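Local atomic coordinates of aminoglycoside 3'-phosphotransferase AphA1-IAB (Acinetobacter baumannii, PDB entry 4GKH), a protein that phosphorylates kanamycin and structurally related aminoglycosides at the 3'-hydroxyl, giving the bacterium resistance to these antibiotics. Residues A22-Y27 and Y42-K47; G35-T40 and G60-D65; M70-W75 and C140-D145; F79-T84 and A126-R131; P191-T196 and V221-R226. All coordinates share one frame; numbering follows the deposited sequence.

Interaction 1: A22-Y27 and Y42-K47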
# COMPACT_ATOMS: atom_id res chain seq x y z
N ALA A 22 24.77 2.57 16.11
CA ALA A 22 24.36 2.43 17.50
C ALA A 22 23.00 1.77 17.59
O ALA A 22 22.74 0.97 18.49
CB ALA A 22 24.34 3.78 18.18
N ASP A 23 22.13 2.10 16.64
CA ASP A 23 20.77 1.58 16.61
C ASP A 23 20.70 0.15 16.10
O ASP A 23 19.71 -0.54 16.31
CB ASP A 23 19.85 2.47 15.76
CG ASP A 23 19.49 3.79 16.44
OD1 ASP A 23 19.62 3.88 17.68
OD2 ASP A 23 19.07 4.73 15.73
N LEU A 24 21.75 -0.31 15.42
CA LEU A 24 21.72 -1.61 14.76
C LEU A 24 22.54 -2.68 15.49
O LEU A 24 22.48 -3.85 15.15
CB LEU A 24 22.21 -1.50 13.31
CG LEU A 24 21.57 -0.47 12.38
CD1 LEU A 24 22.41 -0.33 11.12
CD2 LEU A 24 20.16 -0.81 12.02
N TYR A 25 23.29 -2.26 16.50
CA TYR A 25 24.19 -3.16 17.23
C TYR A 25 23.49 -4.38 17.85
O TYR A 25 22.40 -4.27 18.40
CB TYR A 25 24.94 -2.40 18.32
CG TYR A 25 26.02 -3.22 19.00
CD1 TYR A 25 27.28 -3.35 18.43
CD2 TYR A 25 25.77 -3.87 20.20
CE1 TYR A 25 28.26 -4.10 19.04
CE2 TYR A 25 26.75 -4.63 20.82
CZ TYR A 25 27.99 -4.74 20.23
OH TYR A 25 28.97 -5.49 20.84
N GLY A 26 24.13 -5.55 17.73
CA GLY A 26 23.66 -6.76 18.38
C GLY A 26 22.46 -7.47 17.76
O GLY A 26 21.87 -8.35 18.39
N TYR A 27 22.09 -7.09 16.54
CA TYR A 27 20.94 -7.69 15.88
C TYR A 27 21.38 -8.77 14.91
O TYR A 27 22.46 -8.69 14.33
CB TYR A 27 20.14 -6.64 15.11
CG TYR A 27 19.10 -5.90 15.92
CD1 TYR A 27 17.91 -6.53 16.30
CD2 TYR A 27 19.29 -4.58 16.31
CE1 TYR A 27 16.95 -5.86 17.05
CE2 TYR A 27 18.33 -3.90 17.06
CZ TYR A 27 17.16 -4.55 17.42
OH TYR A 27 16.21 -3.88 18.16
N TYR A 42 15.57 -5.40 5.11
CA TYR A 42 16.22 -6.22 6.12
C TYR A 42 15.34 -6.34 7.37
O TYR A 42 14.71 -5.36 7.79
CB TYR A 42 17.58 -5.63 6.50
CG TYR A 42 18.56 -5.51 5.35
CD1 TYR A 42 19.29 -6.62 4.91
CD2 TYR A 42 18.76 -4.30 4.69
CE1 TYR A 42 20.19 -6.52 3.85
CE2 TYR A 42 19.67 -4.18 3.62
CZ TYR A 42 20.37 -5.30 3.21
OH TYR A 42 21.27 -5.21 2.16
N ARG A 43 15.28 -7.54 7.93
CA ARG A 43 14.66 -7.76 9.22
C ARG A 43 15.76 -7.90 10.27
O ARG A 43 16.68 -8.72 10.12
CB ARG A 43 13.79 -9.02 9.19
CG ARG A 43 12.85 -9.14 10.37
CD ARG A 43 11.85 -10.28 10.17
NE ARG A 43 12.53 -11.58 10.06
CZ ARG A 43 12.85 -12.34 11.09
NH1 ARG A 43 13.45 -13.51 10.90
NH2 ARG A 43 12.56 -11.95 12.33
N LEU A 44 15.69 -7.08 11.32
CA LEU A 44 16.64 -7.13 12.43
C LEU A 44 15.94 -7.78 13.60
O LEU A 44 14.87 -7.32 14.01
CB LEU A 44 17.10 -5.71 12.80
CG LEU A 44 18.08 -5.01 11.86
CD1 LEU A 44 17.37 -4.39 10.67
CD2 LEU A 44 18.86 -3.97 12.61
N TYR A 45 16.51 -8.85 14.14
CA TYR A 45 15.83 -9.65 15.14
C TYR A 45 16.85 -10.36 16.01
O TYR A 45 18.06 -10.24 15.79
CB TYR A 45 14.91 -10.68 14.47
CG TYR A 45 15.67 -11.77 13.74
CD1 TYR A 45 16.27 -11.53 12.50
CD2 TYR A 45 15.81 -13.04 14.30
CE1 TYR A 45 16.99 -12.54 11.84
CE2 TYR A 45 16.53 -14.04 13.65
CZ TYR A 45 17.11 -13.79 12.42
OH TYR A 45 17.82 -14.78 11.78
N GLY A 46 16.37 -11.12 16.99
CA GLY A 46 17.24 -11.98 17.77
C GLY A 46 18.09 -11.25 18.80
O GLY A 46 19.03 -11.83 19.35
N LYS A 47 17.79 -9.98 19.05
CA LYS A 47 18.53 -9.23 20.06
C LYS A 47 17.82 -9.30 21.41
O LYS A 47 16.67 -8.86 21.52
CB LYS A 47 18.71 -7.77 19.65
CG LYS A 47 19.58 -6.96 20.62
CD LYS A 47 19.77 -5.53 20.13
CE LYS A 47 20.63 -4.71 21.10
NZ LYS A 47 20.76 -3.31 20.61
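The phenol ring of Tyr-27 is layered between Leu-44 and Lys-47, at the outer end of the five-stranded antiparallel sheet that forms the N-terminal lobe of this protein-kinase-like fold. Leu-44 CB lies over one face, 4.0 Å from the Tyr-27 ring centroid, while Lys-47 CD covers the opposite face at 3.8 Å from that centroid, only 14° off the ring normal. Both side chains cross the tyrosine at roughly a right angle. The tyrosine hydroxyl bonds outside the contact, to the carbonyl of Pro-51. Beside the ring, the branch ends Leu-24 CD2 and Leu-44 CD2 press together at a tight 3.5 Å, joining the short helix 20-24 to strand 40-45. A type II turn from Leu-24 to Tyr-27 swings the chain round, with Gly-26 at positive phi. The lysine spans this turn: CG is anti to the backbone N (chi1 -175°), and the rest of the chain is extended past Gly-26 O, bringing Lys-47 NZ to a 2.9 Å hydrogen bond with Tyr-25 O.

Interaction 2: G35-T40 and G60-D65. With KAN (kanamycin a), chain M; ACT (acetate ion), chain Q.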
# COMPACT_ATOMS: atom_id res chain seq x y z
N GLY A 35 7.63 -6.37 0.02
CA GLY A 35 7.63 -4.92 0.01
C GLY A 35 7.29 -4.20 -1.30
O GLY A 35 7.55 -4.70 -2.40
N GLN A 36 6.75 -2.99 -1.15
CA GLN A 36 6.15 -2.21 -2.23
C GLN A 36 7.10 -1.76 -3.36
O GLN A 36 6.82 -1.98 -4.54
CB GLN A 36 5.45 -0.98 -1.64
CG GLN A 36 4.78 -0.07 -2.64
CD GLN A 36 4.22 1.18 -1.98
OE1 GLN A 36 4.94 2.17 -1.79
NE2 GLN A 36 2.95 1.14 -1.63
N SER A 37 8.20 -1.10 -3.00
CA SER A 37 9.17 -0.65 -3.99
C SER A 37 10.24 -1.72 -4.21
O SER A 37 10.16 -2.82 -3.66
CB SER A 37 9.83 0.66 -3.55
OG SER A 37 10.56 0.50 -2.34
N GLY A 38 11.24 -1.40 -5.03
CA GLY A 38 12.35 -2.32 -5.24
C GLY A 38 13.43 -2.15 -4.18
O GLY A 38 14.60 -2.48 -4.41
N ALA A 39 13.05 -1.60 -3.03
CA ALA A 39 14.01 -1.42 -1.94
C ALA A 39 14.52 -2.77 -1.43
O ALA A 39 13.84 -3.79 -1.59
CB ALA A 39 13.39 -0.62 -0.81
N THR A 40 15.71 -2.78 -0.85
CA THR A 40 16.15 -3.98 -0.15
C THR A 40 15.62 -3.90 1.27
O THR A 40 15.75 -2.88 1.94
CB THR A 40 17.67 -4.13 -0.15
OG1 THR A 40 18.13 -4.25 -1.49
CG2 THR A 40 18.08 -5.39 0.61
N GLY A 60 19.88 4.64 -5.77
CA GLY A 60 19.52 5.29 -7.02
C GLY A 60 18.08 5.81 -7.03
O GLY A 60 17.68 6.53 -6.12
N SER A 61 17.31 5.45 -8.06
CA SER A 61 15.92 5.90 -8.17
C SER A 61 15.13 5.47 -6.93
O SER A 61 14.28 6.21 -6.43
CB SER A 61 15.25 5.31 -9.41
OG SER A 61 15.83 5.81 -10.59
N VAL A 62 15.44 4.29 -6.41
CA VAL A 62 14.71 3.73 -5.28
C VAL A 62 14.95 4.52 -3.99
O VAL A 62 14.13 4.49 -3.06
CB VAL A 62 15.03 2.22 -5.11
CG1 VAL A 62 14.28 1.63 -3.92
CG2 VAL A 62 14.65 1.48 -6.38
N ALA A 63 16.05 5.26 -3.93
CA ALA A 63 16.26 6.16 -2.81
C ALA A 63 15.10 7.13 -2.67
O ALA A 63 14.69 7.45 -1.56
CB ALA A 63 17.58 6.93 -2.96
N ASN A 64 14.58 7.61 -3.80
CA ASN A 64 13.45 8.53 -3.76
C ASN A 64 12.19 7.87 -3.19
O ASN A 64 11.45 8.47 -2.40
CB ASN A 64 13.18 9.10 -5.15
CG ASN A 64 14.34 9.92 -5.65
OD1 ASN A 64 14.97 10.64 -4.88
ND2 ASN A 64 14.66 9.78 -6.93
N ASP A 65 11.95 6.63 -3.59
CA ASP A 65 10.79 5.89 -3.09
C ASP A 65 10.84 5.72 -1.58
O ASP A 65 9.83 5.89 -0.89
CB ASP A 65 10.70 4.52 -3.77
CG ASP A 65 10.42 4.63 -5.26
OD1 ASP A 65 9.53 5.42 -5.66
OD2 ASP A 65 11.09 3.93 -6.05
C1 KAN M . 2.01 -5.89 -6.57
C2 KAN M . 2.13 -5.47 -5.12
C3 KAN M . 2.51 -4.01 -4.96
C4 KAN M . 3.85 -3.79 -5.66
C5 KAN M . 3.69 -4.15 -7.12
C6 KAN M . 5.07 -3.93 -7.74
C7 KAN M . -1.94 -6.26 -10.05
C8 KAN M . -1.34 -7.36 -9.21
C9 KAN M . -0.72 -6.70 -7.96
C10 KAN M . 0.41 -5.71 -8.34
C11 KAN M . -0.26 -4.60 -9.18
C12 KAN M . -0.88 -5.22 -10.43
C13 KAN M . -2.04 -9.63 -8.60
C14 KAN M . -3.22 -10.45 -9.13
C15 KAN M . -4.53 -10.19 -8.41
C16 KAN M . -4.34 -10.51 -6.95
C17 KAN M . -3.24 -9.60 -6.43
C18 KAN M . -3.06 -9.67 -4.90
N1 KAN M . 5.03 -4.24 -9.17
N2 KAN M . 0.77 -3.63 -9.58
N3 KAN M . -2.49 -6.94 -11.25
N4 KAN M . -5.57 -11.07 -8.96
O5 KAN M . 3.28 -5.54 -7.23
O6 KAN M . 0.86 -5.72 -4.48
O7 KAN M . 2.62 -3.74 -3.56
O8 KAN M . 4.24 -2.42 -5.57
O9 KAN M . 0.98 -5.10 -7.17
O10 KAN M . -0.29 -7.71 -7.00
O11 KAN M . -2.41 -8.29 -8.92
O12 KAN M . -2.00 -9.84 -7.16
O13 KAN M . -3.29 -10.18 -10.53
O14 KAN M . -5.56 -10.23 -6.27
O15 KAN M . -2.12 -8.63 -4.48
C ACT Q . 17.87 -1.24 -3.55
O ACT Q . 17.29 -2.26 -3.98
OXT ACT Q . 17.53 -0.16 -4.09
CH3 ACT Q . 18.91 -1.33 -2.46
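Val-62 meets the backbone around Ala-39 with a single methyl. With CG1 anti to the backbone N (chi1 180°), that branch leaves the first turn of helix 61-76 and rests 3.6 Å from Ala-39 N and 3.9 Å from Ala-39 CB, the closely packed part of the contact. The other end is looser: Ser-37 CB and Asp-65 CB face each other at 4.0 Å, and Ser-37, poorly ordered, turns its OG back into its own loop, where it takes a weak hydrogen bond from Ala-39 N. Near Val-62, on the side of exposed Gly-38 and Thr-40, lies an acetate ion, probably from the crystallisation liquor, its OXT 3.6 Å from Val-62 CB. By its place between the first two strands, segment 35-40 probably corresponds to the glycine-rich loop of protein kinases, called the nucleotide-positioning loop in aminoglycoside phosphotransferases. On its substrate side kanamycin donates from O8 to Gln-36 O at 2.8 Å, and Gln-36 NE2 makes a weak hydrogen bond to Asp-199, the probable proton acceptor. The loop joins strands 28-32 and 40-45, while the helix follows strand 53-59 directly, so this small apolar contact sets a strand-connecting loop against the helix's N-terminal turn beside the sheet.

Interaction 3: M70-W75 and C140-D145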
# COMPACT_ATOMS: atom_id res chain seq x y z
N MSE A 70 9.27 7.66 4.03
CA MSE A 70 9.64 8.26 5.30
C MSE A 70 8.77 9.46 5.64
O MSE A 70 8.26 9.56 6.75
CB MSE A 70 11.12 8.66 5.33
CG MSE A 70 11.59 9.19 6.68
SE MSE A 70 11.34 11.13 6.90
CE MSE A 70 12.46 11.67 5.44
N VAL A 71 8.59 10.39 4.70
CA VAL A 71 7.87 11.60 5.07
C VAL A 71 6.38 11.35 5.23
O VAL A 71 5.72 12.03 6.02
CB VAL A 71 8.07 12.77 4.11
CG1 VAL A 71 9.48 13.23 4.18
CG2 VAL A 71 7.65 12.39 2.68
N ARG A 72 5.86 10.40 4.47
CA ARG A 72 4.47 10.02 4.62
C ARG A 72 4.21 9.32 5.96
O ARG A 72 3.18 9.56 6.61
CB ARG A 72 4.00 9.19 3.41
CG ARG A 72 3.64 10.09 2.22
CD ARG A 72 3.83 9.38 0.87
NE ARG A 72 3.64 10.30 -0.25
CZ ARG A 72 4.55 11.17 -0.68
NH1 ARG A 72 5.73 11.25 -0.08
NH2 ARG A 72 4.28 11.96 -1.71
N LEU A 73 5.16 8.48 6.39
CA LEU A 73 5.07 7.85 7.72
C LEU A 73 5.09 8.92 8.79
O LEU A 73 4.33 8.88 9.76
CB LEU A 73 6.26 6.92 7.99
CG LEU A 73 6.31 5.47 7.49
CD1 LEU A 73 7.72 4.95 7.66
CD2 LEU A 73 5.33 4.62 8.29
N ASN A 74 5.99 9.87 8.63
CA ASN A 74 6.12 10.95 9.59
C ASN A 74 4.82 11.74 9.73
O ASN A 74 4.43 12.12 10.84
CB ASN A 74 7.29 11.86 9.20
CG ASN A 74 7.61 12.89 10.26
OD1 ASN A 74 8.04 12.54 11.36
ND2 ASN A 74 7.44 14.16 9.92
N TRP A 75 4.12 11.95 8.62
CA TRP A 75 2.86 12.70 8.63
C TRP A 75 1.69 11.89 9.17
O TRP A 75 0.96 12.34 10.08
CB TRP A 75 2.51 13.23 7.24
CG TRP A 75 1.14 13.84 7.24
CD1 TRP A 75 0.76 15.03 7.81
CD2 TRP A 75 -0.04 13.26 6.70
NE1 TRP A 75 -0.59 15.23 7.64
CE2 TRP A 75 -1.11 14.16 6.96
CE3 TRP A 75 -0.31 12.08 6.00
CZ2 TRP A 75 -2.41 13.91 6.55
CZ3 TRP A 75 -1.63 11.82 5.61
CH2 TRP A 75 -2.65 12.73 5.87
N CYS A 140 -3.69 17.16 4.81
CA CYS A 140 -2.77 16.32 4.03
C CYS A 140 -1.95 17.08 2.99
O CYS A 140 -2.50 17.66 2.06
CB CYS A 140 -3.53 15.17 3.35
SG CYS A 140 -2.42 14.01 2.48
N PRO A 141 -0.61 17.10 3.16
CA PRO A 141 0.26 17.90 2.29
C PRO A 141 0.69 17.11 1.05
O PRO A 141 1.54 17.59 0.26
CB PRO A 141 1.48 18.17 3.19
CG PRO A 141 1.59 16.93 4.00
CD PRO A 141 0.16 16.44 4.24
N PHE A 142 0.12 15.93 0.86
CA PHE A 142 0.52 15.08 -0.27
C PHE A 142 -0.54 14.94 -1.36
O PHE A 142 -1.73 14.68 -1.09
CB PHE A 142 0.96 13.68 0.20
CG PHE A 142 2.03 13.72 1.25
CD1 PHE A 142 3.31 14.16 0.94
CD2 PHE A 142 1.75 13.34 2.56
CE1 PHE A 142 4.29 14.22 1.92
CE2 PHE A 142 2.72 13.38 3.53
CZ PHE A 142 4.00 13.82 3.21
N ASN A 143 -0.09 15.09 -2.60
CA ASN A 143 -0.96 14.96 -3.77
C ASN A 143 -0.74 13.61 -4.41
O ASN A 143 0.37 13.32 -4.87
CB ASN A 143 -0.61 16.06 -4.80
CG ASN A 143 -1.25 15.81 -6.16
OD1 ASN A 143 -2.39 15.34 -6.25
ND2 ASN A 143 -0.52 16.13 -7.23
N SER A 144 -1.79 12.78 -4.46
CA SER A 144 -1.74 11.49 -5.14
C SER A 144 -2.85 11.36 -6.18
O SER A 144 -3.32 10.26 -6.46
CB SER A 144 -1.86 10.34 -4.12
OG SER A 144 -0.68 10.25 -3.33
N ASP A 145 -3.27 12.48 -6.76
CA ASP A 145 -4.44 12.46 -7.62
C ASP A 145 -4.18 11.78 -8.95
O ASP A 145 -3.04 11.40 -9.27
CB ASP A 145 -5.09 13.85 -7.77
CG ASP A 145 -4.28 14.83 -8.60
OD1 ASP A 145 -3.32 14.43 -9.32
OD2 ASP A 145 -4.62 16.04 -8.55
O HOH W 1 1.90 11.52 -3.17
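Phe-142 presents one face to Arg-72 and its edge to Trp-75. The arginine chain, extended from CG to NE, crosses the phenyl ring obliquely: Arg-72 CG lies 3.7 Å from the Phe-142 centroid, and the guanidinium continues flat over the ring with the planes 28° apart, an off-centre cation-pi stack. Pro-141 CG covers the opposite face. Toward Trp-75 the phenylalanine is nearly upright, in an offset edge-to-face pair with planes at 79°. The indole is roofed by the preceding residues: Pro-141 CD stands 3.7 Å from the centroid of its five-membered ring, and Cys-140 SG is 4.1 Å from that of the six-membered ring, a sulfur-aromatic contact. Several bonds fix the guanidinium. NE donates to Val-221 O, NH1 to Asp-68 O, and NH2 to a water 2.8 Å away that bridges to Asn-143 O and Ser-144 OG. Helix 61-76 is thereby laid against the loop between helices 118-133 and 146-158, with Trp-75 and Cys-140 also touching Val-195 of strand 193-196.

Interaction 4: F79-T84 and A126-R131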
# COMPACT_ATOMS: atom_id res chain seq x y z
N PHE A 79 -2.41 10.41 12.71
CA PHE A 79 -3.80 10.02 12.44
C PHE A 79 -4.12 8.51 12.47
O PHE A 79 -5.26 8.11 12.77
CB PHE A 79 -4.24 10.61 11.09
CG PHE A 79 -4.03 12.08 10.99
CD1 PHE A 79 -4.98 12.96 11.48
CD2 PHE A 79 -2.88 12.60 10.42
CE1 PHE A 79 -4.80 14.32 11.39
CE2 PHE A 79 -2.68 13.96 10.32
CZ PHE A 79 -3.63 14.83 10.81
N MSE A 80 -3.14 7.67 12.18
CA MSE A 80 -3.36 6.24 12.02
C MSE A 80 -2.20 5.45 12.63
O MSE A 80 -1.09 5.97 12.70
CB MSE A 80 -3.47 5.89 10.52
CG MSE A 80 -4.65 6.59 9.81
SE MSE A 80 -6.38 6.01 10.46
CE MSE A 80 -6.36 4.21 9.70
N PRO A 81 -2.45 4.20 13.03
CA PRO A 81 -1.38 3.33 13.55
C PRO A 81 -0.45 2.81 12.45
O PRO A 81 -0.91 2.10 11.56
CB PRO A 81 -2.15 2.17 14.19
CG PRO A 81 -3.44 2.13 13.45
CD PRO A 81 -3.78 3.55 13.11
N LEU A 82 0.83 3.16 12.53
CA LEU A 82 1.84 2.85 11.50
C LEU A 82 3.13 2.50 12.22
O LEU A 82 3.23 2.75 13.43
CB LEU A 82 2.16 4.11 10.67
CG LEU A 82 1.06 4.99 10.11
CD1 LEU A 82 1.69 6.05 9.23
CD2 LEU A 82 0.15 4.15 9.32
N PRO A 83 4.13 1.96 11.50
CA PRO A 83 5.42 1.73 12.17
C PRO A 83 5.99 3.06 12.65
O PRO A 83 5.66 4.09 12.06
CB PRO A 83 6.31 1.17 11.06
CG PRO A 83 5.35 0.53 10.10
CD PRO A 83 4.14 1.43 10.11
N THR A 84 6.82 3.02 13.68
CA THR A 84 7.47 4.22 14.21
C THR A 84 8.85 4.35 13.58
O THR A 84 9.59 3.39 13.52
CB THR A 84 7.62 4.10 15.73
OG1 THR A 84 6.33 4.24 16.35
CG2 THR A 84 8.55 5.17 16.28
N ALA A 126 -12.90 -2.71 6.48
CA ALA A 126 -13.78 -1.60 6.11
C ALA A 126 -13.74 -0.49 7.16
O ALA A 126 -13.66 0.70 6.82
CB ALA A 126 -15.23 -2.09 5.90
N VAL A 127 -13.79 -0.89 8.43
CA VAL A 127 -13.77 0.09 9.52
C VAL A 127 -12.49 0.91 9.48
O VAL A 127 -12.49 2.14 9.65
CB VAL A 127 -13.87 -0.60 10.91
CG1 VAL A 127 -13.56 0.39 12.03
CG2 VAL A 127 -15.25 -1.23 11.11
N PHE A 128 -11.38 0.22 9.23
CA PHE A 128 -10.06 0.83 9.19
C PHE A 128 -9.96 1.79 8.00
O PHE A 128 -9.40 2.88 8.13
CB PHE A 128 -9.00 -0.27 9.09
CG PHE A 128 -7.58 0.21 9.31
CD1 PHE A 128 -6.80 0.66 8.26
CD2 PHE A 128 -7.02 0.16 10.58
CE1 PHE A 128 -5.49 1.10 8.47
CE2 PHE A 128 -5.70 0.58 10.79
CZ PHE A 128 -4.94 1.03 9.72
N LEU A 129 -10.49 1.38 6.86
CA LEU A 129 -10.48 2.20 5.67
C LEU A 129 -11.39 3.42 5.84
O LEU A 129 -11.05 4.52 5.42
CB LEU A 129 -10.89 1.36 4.44
CG LEU A 129 -10.70 2.00 3.06
CD1 LEU A 129 -9.24 2.39 2.86
CD2 LEU A 129 -11.15 1.05 1.95
N ARG A 130 -12.54 3.22 6.50
CA ARG A 130 -13.42 4.34 6.82
C ARG A 130 -12.70 5.38 7.68
O ARG A 130 -12.84 6.58 7.45
CB ARG A 130 -14.71 3.86 7.52
CG ARG A 130 -15.77 3.31 6.57
CD ARG A 130 -16.87 2.56 7.31
NE ARG A 130 -17.58 3.42 8.24
CZ ARG A 130 -18.63 4.17 7.91
NH1 ARG A 130 -19.09 4.16 6.67
NH2 ARG A 130 -19.22 4.92 8.83
N ARG A 131 -11.92 4.92 8.66
CA ARG A 131 -11.13 5.82 9.50
C ARG A 131 -10.17 6.64 8.66
O ARG A 131 -10.14 7.88 8.75
CB ARG A 131 -10.32 5.06 10.55
CG ARG A 131 -11.09 4.57 11.75
CD ARG A 131 -10.23 3.65 12.60
NE ARG A 131 -9.05 4.33 13.16
CZ ARG A 131 -8.05 3.70 13.77
NH1 ARG A 131 -7.02 4.39 14.25
NH2 ARG A 131 -8.07 2.38 13.90
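Met-80, modelled as selenomethionine, carries the contact by setting its terminal methyl on the ring of Phe-128. Its chain is bent at both chi2 and chi3 (-65° and -71°), and the second bend brings CE over the phenyl face, 3.6 Å from the Phe-128 centroid. The methyl is offset slightly toward the rim, with Met-80 CE 3.5 Å from both CE1 and CZ of Phe-128. The selenium stands farther back and oblique, so the Met-aromatic contact is made chiefly through the methyl CH groups.

Arg-131, three residues on from Phe-128, borders the same side chain. Its CB lies 4.1 Å from Met-80 SE, and Met-80 CE sits over one face of the guanidinium. The arginine is folded at chi3 (63°), which turns NE out of line with the preceding chain; beyond it, NH1 meets Pro-81 CD tip to tip at 3.5 Å. Pro-81 also reaches Phe-128, its CG approaching CE2 at the ring edge at 3.8 Å. The ring thus has methionine over a face and proline at its rim, with Leu-212 and Cys-215 of strand 211-215 touching it as well.

Segment 79-84 links helix 61-76 to strand 85-91 and includes Pro-83, which lines the inhibitor pocket. Packing of this linker on helix 118-133 of the C-terminal lobe recalls the way the loop after helix C rests on helix E in protein kinases.

Interaction 5: P191-T196 and V221-R226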
# COMPACT_ATOMS: atom_id res chain seq x y z
N PRO A 191 -13.43 13.46 -9.15
CA PRO A 191 -12.91 12.69 -8.01
C PRO A 191 -13.70 12.97 -6.74
O PRO A 191 -14.20 14.06 -6.52
CB PRO A 191 -11.48 13.21 -7.86
CG PRO A 191 -11.54 14.59 -8.38
CD PRO A 191 -12.50 14.54 -9.54
N ASP A 192 -13.82 11.93 -5.92
CA ASP A 192 -14.39 12.02 -4.58
C ASP A 192 -13.16 11.87 -3.69
O ASP A 192 -12.78 10.76 -3.31
CB ASP A 192 -15.35 10.85 -4.39
CG ASP A 192 -16.06 10.88 -3.06
OD1 ASP A 192 -15.74 11.76 -2.24
OD2 ASP A 192 -16.93 10.01 -2.85
N SER A 193 -12.50 13.00 -3.41
CA SER A 193 -11.13 12.98 -2.87
C SER A 193 -11.09 12.79 -1.36
O SER A 193 -11.81 13.44 -0.63
CB SER A 193 -10.40 14.28 -3.22
OG SER A 193 -10.35 14.48 -4.62
N VAL A 194 -10.22 11.89 -0.92
CA VAL A 194 -10.03 11.63 0.50
C VAL A 194 -8.56 11.36 0.69
O VAL A 194 -7.82 11.22 -0.28
CB VAL A 194 -10.80 10.38 0.94
CG1 VAL A 194 -12.32 10.57 0.74
CG2 VAL A 194 -10.29 9.17 0.17
N VAL A 195 -8.12 11.27 1.94
CA VAL A 195 -6.76 10.79 2.20
C VAL A 195 -6.68 9.29 1.91
O VAL A 195 -7.42 8.50 2.50
CB VAL A 195 -6.35 11.04 3.69
CG1 VAL A 195 -4.95 10.50 3.94
CG2 VAL A 195 -6.42 12.55 4.04
N THR A 196 -5.80 8.90 0.98
CA THR A 196 -5.69 7.49 0.60
C THR A 196 -4.35 6.90 0.99
O THR A 196 -3.35 7.61 1.16
CB THR A 196 -5.90 7.25 -0.92
OG1 THR A 196 -4.88 7.92 -1.65
CG2 THR A 196 -7.28 7.73 -1.37
N VAL A 221 0.88 7.27 -0.07
CA VAL A 221 -0.12 8.09 0.64
C VAL A 221 -0.30 9.48 0.03
O VAL A 221 0.68 10.17 -0.26
CB VAL A 221 0.20 8.23 2.17
CG1 VAL A 221 -0.59 9.39 2.80
CG2 VAL A 221 -0.13 6.94 2.90
N GLY A 222 -1.55 9.90 -0.15
CA GLY A 222 -1.84 11.26 -0.57
C GLY A 222 -3.31 11.43 -0.89
O GLY A 222 -4.07 10.46 -0.85
N ILE A 223 -3.72 12.66 -1.19
CA ILE A 223 -5.10 12.91 -1.60
C ILE A 223 -5.38 12.27 -2.97
O ILE A 223 -4.68 12.53 -3.95
CB ILE A 223 -5.43 14.41 -1.62
CG1 ILE A 223 -5.23 15.02 -0.22
CG2 ILE A 223 -6.86 14.61 -2.14
CD1 ILE A 223 -5.33 16.56 -0.18
N ALA A 224 -6.41 11.42 -3.03
CA ALA A 224 -6.82 10.76 -4.27
C ALA A 224 -8.29 10.35 -4.16
O ALA A 224 -8.94 10.55 -3.13
CB ALA A 224 -5.93 9.55 -4.54
N ASP A 225 -8.85 9.79 -5.23
CA ASP A 225 -10.25 9.33 -5.16
C ASP A 225 -10.33 8.14 -4.19
O ASP A 225 -9.40 7.34 -4.13
CB ASP A 225 -10.75 8.92 -6.56
CG ASP A 225 -12.23 8.57 -6.56
OD1 ASP A 225 -12.56 7.40 -6.28
OD2 ASP A 225 -13.05 9.47 -6.84
N ARG A 226 -11.44 8.01 -3.45
CA ARG A 226 -11.54 6.90 -2.48
C ARG A 226 -11.43 5.52 -3.15
O ARG A 226 -11.02 4.55 -2.51
CB ARG A 226 -12.81 7.01 -1.62
CG ARG A 226 -14.13 6.89 -2.37
CD ARG A 226 -15.35 7.05 -1.43
NE ARG A 226 -15.64 8.44 -1.11
CZ ARG A 226 -15.61 8.97 0.11
NH1 ARG A 226 -15.30 8.23 1.17
NH2 ARG A 226 -15.90 10.25 0.29
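Arg-226 folds back over the two-stranded pairing and grips Asp-192. With CG between the backbone N and carbonyl carbon (chi1 65°), the chain starts back across the pairing. From the base outward, CB packs 3.8 Å from Val-194 CG2, CD passes 3.6 Å from Asp-192 OD2, and NE bonds to that same oxygen at 2.7 Å. At the tip NH2 reaches Asp-192 OD1 at 3.0 Å, while NH1 is taken by the hydroxyl of Tyr-252. This side-on salt bridge meets both oxygens from above the carboxylate plane, the two flat groups lying 61° apart, and Val-194 CG1 covers one guanidinium face. Beyond it, antiparallel bonds pair Val-194 with Ala-224 and Thr-196 with Gly-222. Gly-222 O is held twice, by Thr-196 N and by Thr-196 OG1 at 2.8 Å, from opposite faces of its plane. The pair probably corresponds to the strands that, in protein kinases, precede the catalytic loop and follow the metal-binding Asp. Asp-225 OD2 accepts a nearly straight bond (176°) from Asp-192 N and also forms a salt bridge with Lys-261. With Arg-226 and Lys-261 each answering one carboxylate, repulsion between these acids, whose OD2 atoms are 5.6 Å apart, is probably offset.

In the fold
From the N terminus, interaction 1 closes a loop from helix 20-24 to the end of strand 40-45, at the outer end of the N-terminal lobe. Interaction 2 opens within that loop and closes beyond it at helix 61-76, so the two cross. The same helix starts interaction 3, whose long loop ends at 140-145 in the C-terminal lobe and encloses interaction 4, nested between 79-84 and helix 118-133; the two touch where Leu-73 packs on Leu-82 and Pro-83. Interaction 5 follows in series, pairing strands 193-196 and 224-225. It adjoins interaction 3 through probable backbone hydrogen bonds of Ile-223 with Phe-142 and Ser-144, whereas interaction 1 lies about 36 Å away, centre to centre.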